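Local coordinates for protein endo-alpha-(1->5)-L-arabinanase (Bacillus licheniformis, PDB 6B7K) that probably cleaves internal alpha-(1->5)-arabinofuranosidic linkages in arabinans, as a calcium-containing glycoside hydrolase of family 43 with a five-bladed beta-propeller fold, at residues Pro24-Ile27 / Thr32-Thr35; Asn195-Asp200 / Leu291-Gln296. One frame throughout, in Å; residues are numbered along the deposited sequence.

Overall arrangement
Interactions 1 and 2 show two ways a beta-propeller is held together: within a blade and between blades. Interaction 1 is a hairpin pairing inside one blade; interaction 2 links strands of two different blades across 91 residues of sequence. Their centres lie 20 Å apart and their nearest atoms about 8 Å, so they do not touch. Both meet the sheet formed by residues 257-300: I26 packs on its strand 270-277, while W293 belongs to it. That sheet also supplies D264, which joins D84 and D142 at the calcium site. The side chain of S25 lies about 4 Å from a bound calcium ion, that of T197 about 8 Å.

Interaction 1 of 2, residues Pro24-Ile27 / Thr32-Thr35; sequences PSII and TWYT
I26 and T35 face each other in an antiparallel beta hairpin, the innermost pair of strands in one blade of the propeller. They form a non-hydrogen-bonded pair and share one face of the sheet; the next pair, I27 with Y34, is hydrogen-bonded and turns its side chains to the other. The general lesson is how alternation sorts side chains between two blade surfaces. On the first face, I26 holds CG1 anti to the backbone N (chi1 -171°), and the further turn at chi2 brings CD1 in beside T35 OG1, while CG1 lies 4.1 Å from W33 CE3, meeting the indole at its edge, near the ring plane. Two residues further along the same strand as W33, T35 directs its methyl CG2 to P24 CB at 3.6 Å. W55 of the strand 54-61 is touched by I26, W33 and T35 alike, and V272 of the strand 270-277 packs on I26. On the second face, I27 and Y34 meet near their roots, CG2 to CB at 3.6 Å, and then their ends diverge. S25 stands apart from this packing: its OG is hydrogen-bonded to D264, a calcium ligand, and through this neighbour the hairpin reaches the central metal site. D23, the predicted proton acceptor, immediately precedes P24. Two backbone bonds fasten the ladder. I27 N gives its hydrogen to Y34 O at 2.8 Å, and in return Y34 N reaches I27 O at 2.9 Å in a nearly straight bond, 178° at the hydrogen.

Interaction 2 of 2, residues Asn195-Asp200 / Leu291-Gln296; sequences NITYKD and LYWDSQ
K199 lays its aliphatic chain over one face of the W293 indole, so that a lysine meets an aromatic ring with its methylenes as well as its charge. CD sits above the fused bond of the ring system, 3.3 Å from W293 CE2. Next along the chain, CE lies 3.3 Å from the centroid of the five-membered ring and almost on its normal, a CH-pi contact. The side chain stays extended through its first three torsions and bends only at the last (chi4 58°). This leaves NZ still over the face, 4.5 Å from the same centroid, in a cation-pi contact. The ammonium group is shared with D200, whose OD1 forms a salt bridge with NZ at 3.3 Å. T197 adds a looser touch, its CG2 reaching the indole edge at W293 CH2. The backbones themselves stay well apart, and no hydrogen bond passes directly between the two segments. N268 mediates instead, accepting from W293 NE1 through its backbone O and bonding T197 OG1 with its side chain. The contact thus bridges adjacent propeller blades, joining the end of strand 191-199 to that of strand 284-293, with Y204 of the strand 202-209 meeting W293 edge-to-face.

Interaction 1 of 2, residues Pro24-Ile27 / Thr32-Thr35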
loop_
_atom_site.group_PDB
_atom_site.type_symbol
_atom_site.label_atom_id
_atom_site.label_comp_id
_atom_site.label_asym_id
_atom_site.label_seq_id
_atom_site.Cartn_x
_atom_site.Cartn_y
_atom_site.Cartn_z
ATOM N N PRO A 24 -4.426 -1.370 -4.372
ATOM C CA PRO A 24 -3.890 -2.676 -4.757
ATOM C C PRO A 24 -2.463 -2.912 -4.279
ATOM O O PRO A 24 -1.700 -1.985 -3.991
ATOM C CB PRO A 24 -3.935 -2.614 -6.290
ATOM C CG PRO A 24 -3.647 -1.192 -6.581
ATOM C CD PRO A 24 -4.300 -0.394 -5.470
ATOM N N SER A 25 -2.117 -4.196 -4.205
ATOM C CA SER A 25 -0.754 -4.647 -3.945
ATOM C C SER A 25 -0.526 -5.903 -4.769
ATOM O O SER A 25 -1.261 -6.884 -4.618
ATOM C CB SER A 25 -0.525 -4.924 -2.456
ATOM O OG SER A 25 0.823 -5.288 -2.199
ATOM N N ILE A 26 0.483 -5.874 -5.637
ATOM C CA ILE A 26 0.698 -6.935 -6.615
ATOM C C ILE A 26 1.680 -7.958 -6.066
ATOM O O ILE A 26 2.617 -7.637 -5.320
ATOM C CB ILE A 26 1.187 -6.360 -7.962
ATOM C CG1 ILE A 26 1.208 -7.443 -9.044
ATOM C CG2 ILE A 26 2.565 -5.742 -7.818
ATOM C CD1 ILE A 26 -0.142 -8.061 -9.329
ATOM N N ILE A 27 1.448 -9.218 -6.436
ATOM C CA ILE A 27 2.349 -10.333 -6.171
ATOM C C ILE A 27 2.190 -11.298 -7.343
ATOM O O ILE A 27 1.318 -11.128 -8.197
ATOM C CB ILE A 27 2.048 -11.010 -4.812
ATOM C CG1 ILE A 27 3.144 -12.013 -4.410
ATOM C CG2 ILE A 27 0.679 -11.675 -4.832
ATOM C CD1 ILE A 27 4.539 -11.433 -4.358
ATOM N N THR A 32 1.160 -16.958 -12.280
ATOM C CA THR A 32 -0.109 -16.306 -11.986
ATOM C C THR A 32 0.123 -15.021 -11.204
ATOM O O THR A 32 0.766 -15.036 -10.148
ATOM C CB THR A 32 -1.028 -17.238 -11.195
ATOM O OG1 THR A 32 -1.216 -18.457 -11.924
ATOM C CG2 THR A 32 -2.380 -16.577 -10.967
ATOM N N TRP A 33 -0.401 -13.915 -11.724
ATOM C CA TRP A 33 -0.386 -12.657 -10.994
ATOM C C TRP A 33 -1.549 -12.618 -10.012
ATOM O O TRP A 33 -2.644 -13.105 -10.308
ATOM C CB TRP A 33 -0.488 -11.468 -11.954
ATOM C CG TRP A 33 0.522 -11.440 -13.067
ATOM C CD1 TRP A 33 0.471 -12.140 -14.237
ATOM C CD2 TRP A 33 1.711 -10.644 -13.127
ATOM N NE1 TRP A 33 1.563 -11.840 -15.016
ATOM C CE2 TRP A 33 2.338 -10.923 -14.358
ATOM C CE3 TRP A 33 2.309 -9.729 -12.257
ATOM C CZ2 TRP A 33 3.532 -10.319 -14.740
ATOM C CZ3 TRP A 33 3.494 -9.132 -12.637
ATOM C CH2 TRP A 33 4.095 -9.430 -13.868
ATOM N N TYR A 34 -1.308 -12.035 -8.840
ATOM C CA TYR A 34 -2.346 -11.837 -7.835
ATOM C C TYR A 34 -2.305 -10.392 -7.369
ATOM O O TYR A 34 -1.267 -9.919 -6.894
ATOM C CB TYR A 34 -2.172 -12.786 -6.644
ATOM C CG TYR A 34 -2.437 -14.240 -6.960
ATOM C CD1 TYR A 34 -3.735 -14.731 -7.026
ATOM C CD2 TYR A 34 -1.389 -15.125 -7.185
ATOM C CE1 TYR A 34 -3.984 -16.060 -7.314
ATOM C CE2 TYR A 34 -1.627 -16.456 -7.471
ATOM C CZ TYR A 34 -2.925 -16.919 -7.536
ATOM O OH TYR A 34 -3.164 -18.245 -7.824
ATOM N N THR A 35 -3.427 -9.694 -7.508
ATOM C CA THR A 35 -3.588 -8.350 -6.975
ATOM C C THR A 35 -4.512 -8.416 -5.766
ATOM O O THR A 35 -5.681 -8.798 -5.893
ATOM C CB THR A 35 -4.151 -7.393 -8.024
ATOM O OG1 THR A 35 -3.211 -7.234 -9.093
ATOM C CG2 THR A 35 -4.425 -6.032 -7.402
#

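Interaction 2 of 2, residues Asn195-Asp200 / Leu291-Gln296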
loop_
_atom_site.group_PDB
_atom_site.type_symbol
_atom_site.label_atom_id
_atom_site.label_comp_id
_atom_site.label_asym_id
_atom_site.label_seq_id
_atom_site.Cartn_x
_atom_site.Cartn_y
_atom_site.Cartn_z
ATOM N N ASN A 195 4.899 2.955 0.397
ATOM C CA ASN A 195 5.622 1.719 0.126
ATOM C C ASN A 195 7.081 2.065 -0.133
ATOM O O ASN A 195 7.377 3.028 -0.847
ATOM C CB ASN A 195 5.008 0.940 -1.051
ATOM C CG ASN A 195 5.159 1.652 -2.376
ATOM O OD1 ASN A 195 4.284 2.412 -2.792
ATOM N ND2 ASN A 195 6.269 1.395 -3.059
ATOM N N ILE A 196 7.984 1.292 0.468
ATOM C CA ILE A 196 9.418 1.556 0.426
ATOM C C ILE A 196 10.107 0.408 -0.296
ATOM O O ILE A 196 9.733 -0.758 -0.124
ATOM C CB ILE A 196 10.005 1.729 1.842
ATOM C CG1 ILE A 196 9.129 2.659 2.679
ATOM C CG2 ILE A 196 11.429 2.254 1.771
ATOM C CD1 ILE A 196 9.619 2.837 4.095
ATOM N N THR A 197 11.118 0.738 -1.099
ATOM C CA THR A 197 11.918 -0.268 -1.779
ATOM C C THR A 197 13.368 0.188 -1.838
ATOM O O THR A 197 13.657 1.384 -1.925
ATOM C CB THR A 197 11.402 -0.547 -3.199
ATOM O OG1 THR A 197 12.282 -1.470 -3.855
ATOM C CG2 THR A 197 11.323 0.739 -4.004
ATOM N N TYR A 198 14.275 -0.782 -1.787
ATOM C CA TYR A 198 15.708 -0.533 -1.875
ATOM C C TYR A 198 16.212 -0.867 -3.272
ATOM O O TYR A 198 15.846 -1.897 -3.848
ATOM C CB TYR A 198 16.473 -1.360 -0.837
ATOM C CG TYR A 198 17.981 -1.268 -0.964
ATOM C CD1 TYR A 198 18.690 -0.250 -0.340
ATOM C CD2 TYR A 198 18.695 -2.203 -1.704
ATOM C CE1 TYR A 198 20.063 -0.163 -0.454
ATOM C CE2 TYR A 198 20.070 -2.122 -1.823
ATOM C CZ TYR A 198 20.748 -1.101 -1.196
ATOM O OH TYR A 198 22.114 -1.022 -1.312
ATOM N N LYS A 199 17.062 0.003 -3.811
ATOM C CA LYS A 199 17.670 -0.246 -5.115
ATOM C C LYS A 199 18.954 0.558 -5.228
ATOM O O LYS A 199 18.919 1.791 -5.153
ATOM C CB LYS A 199 16.715 0.112 -6.250
ATOM C CG LYS A 199 17.377 0.040 -7.611
ATOM C CD LYS A 199 16.400 0.304 -8.730
ATOM C CE LYS A 199 17.115 0.358 -10.068
ATOM N NZ LYS A 199 17.857 -0.898 -10.356
ATOM N N ASP A 200 20.073 -0.139 -5.409
ATOM C CA ASP A 200 21.374 0.468 -5.683
ATOM C C ASP A 200 21.712 1.562 -4.669
ATOM O O ASP A 200 21.983 2.713 -5.013
ATOM C CB ASP A 200 21.427 1.003 -7.117
ATOM C CG ASP A 200 21.441 -0.109 -8.153
ATOM O OD1 ASP A 200 20.414 -0.805 -8.294
ATOM O OD2 ASP A 200 22.481 -0.289 -8.821
ATOM N N LEU A 291 8.148 -0.266 -14.207
ATOM C CA LEU A 291 8.841 0.868 -13.608
ATOM C C LEU A 291 10.309 0.853 -14.009
ATOM O O LEU A 291 10.982 -0.177 -13.893
ATOM C CB LEU A 291 8.710 0.841 -12.085
ATOM C CG LEU A 291 9.073 2.161 -11.402
ATOM C CD1 LEU A 291 8.113 3.253 -11.841
ATOM C CD2 LEU A 291 9.074 2.018 -9.893
ATOM N N TYR A 292 10.803 1.994 -14.477
ATOM C CA TYR A 292 12.194 2.148 -14.876
ATOM C C TYR A 292 12.871 3.174 -13.977
ATOM O O TYR A 292 12.259 3.740 -13.066
ATOM C CB TYR A 292 12.297 2.549 -16.349
ATOM C CG TYR A 292 11.585 1.586 -17.264
ATOM C CD1 TYR A 292 12.199 0.413 -17.684
ATOM C CD2 TYR A 292 10.291 1.841 -17.696
ATOM C CE1 TYR A 292 11.548 -0.474 -18.515
ATOM C CE2 TYR A 292 9.631 0.961 -18.526
ATOM C CZ TYR A 292 10.262 -0.196 -18.934
ATOM O OH TYR A 292 9.599 -1.072 -19.760
ATOM N N TRP A 293 14.157 3.400 -14.232
ATOM C CA TRP A 293 14.965 4.286 -13.408
ATOM C C TRP A 293 15.905 5.072 -14.309
ATOM O O TRP A 293 16.580 4.489 -15.165
ATOM C CB TRP A 293 15.746 3.489 -12.353
ATOM C CG TRP A 293 14.906 2.442 -11.659
ATOM C CD1 TRP A 293 14.565 1.213 -12.145
ATOM C CD2 TRP A 293 14.302 2.538 -10.360
ATOM N NE1 TRP A 293 13.788 0.541 -11.235
ATOM C CE2 TRP A 293 13.610 1.331 -10.131
ATOM C CE3 TRP A 293 14.279 3.525 -9.371
ATOM C CZ2 TRP A 293 12.909 1.083 -8.952
ATOM C CZ3 TRP A 293 13.583 3.275 -8.200
ATOM C CH2 TRP A 293 12.905 2.066 -8.002
ATOM N N ASP A 294 15.944 6.393 -14.123
ATOM C CA ASP A 294 16.697 7.261 -15.023
ATOM C C ASP A 294 18.197 7.175 -14.760
ATOM O O ASP A 294 18.665 6.250 -14.088
ATOM C CB ASP A 294 16.209 8.711 -14.908
ATOM C CG ASP A 294 16.313 9.268 -13.493
ATOM O OD1 ASP A 294 16.999 8.664 -12.641
ATOM O OD2 ASP A 294 15.698 10.326 -13.232
ATOM N N SER A 295 18.956 8.138 -15.287
ATOM C CA SER A 295 20.403 8.124 -15.111
ATOM C C SER A 295 20.818 8.358 -13.665
ATOM O O SER A 295 21.941 8.000 -13.293
ATOM C CB SER A 295 21.055 9.173 -16.014
ATOM O OG SER A 295 20.838 8.875 -17.382
ATOM N N GLN A 296 19.947 8.944 -12.845
ATOM C CA GLN A 296 20.239 9.194 -11.440
ATOM C C GLN A 296 19.586 8.178 -10.515
ATOM O O GLN A 296 19.616 8.361 -9.295
ATOM C CB GLN A 296 19.803 10.607 -11.043
ATOM C CG GLN A 296 20.671 11.720 -11.600
ATOM C CD GLN A 296 20.459 11.937 -13.082
ATOM O OE1 GLN A 296 19.380 11.668 -13.613
ATOM N NE2 GLN A 296 21.492 12.414 -13.764
#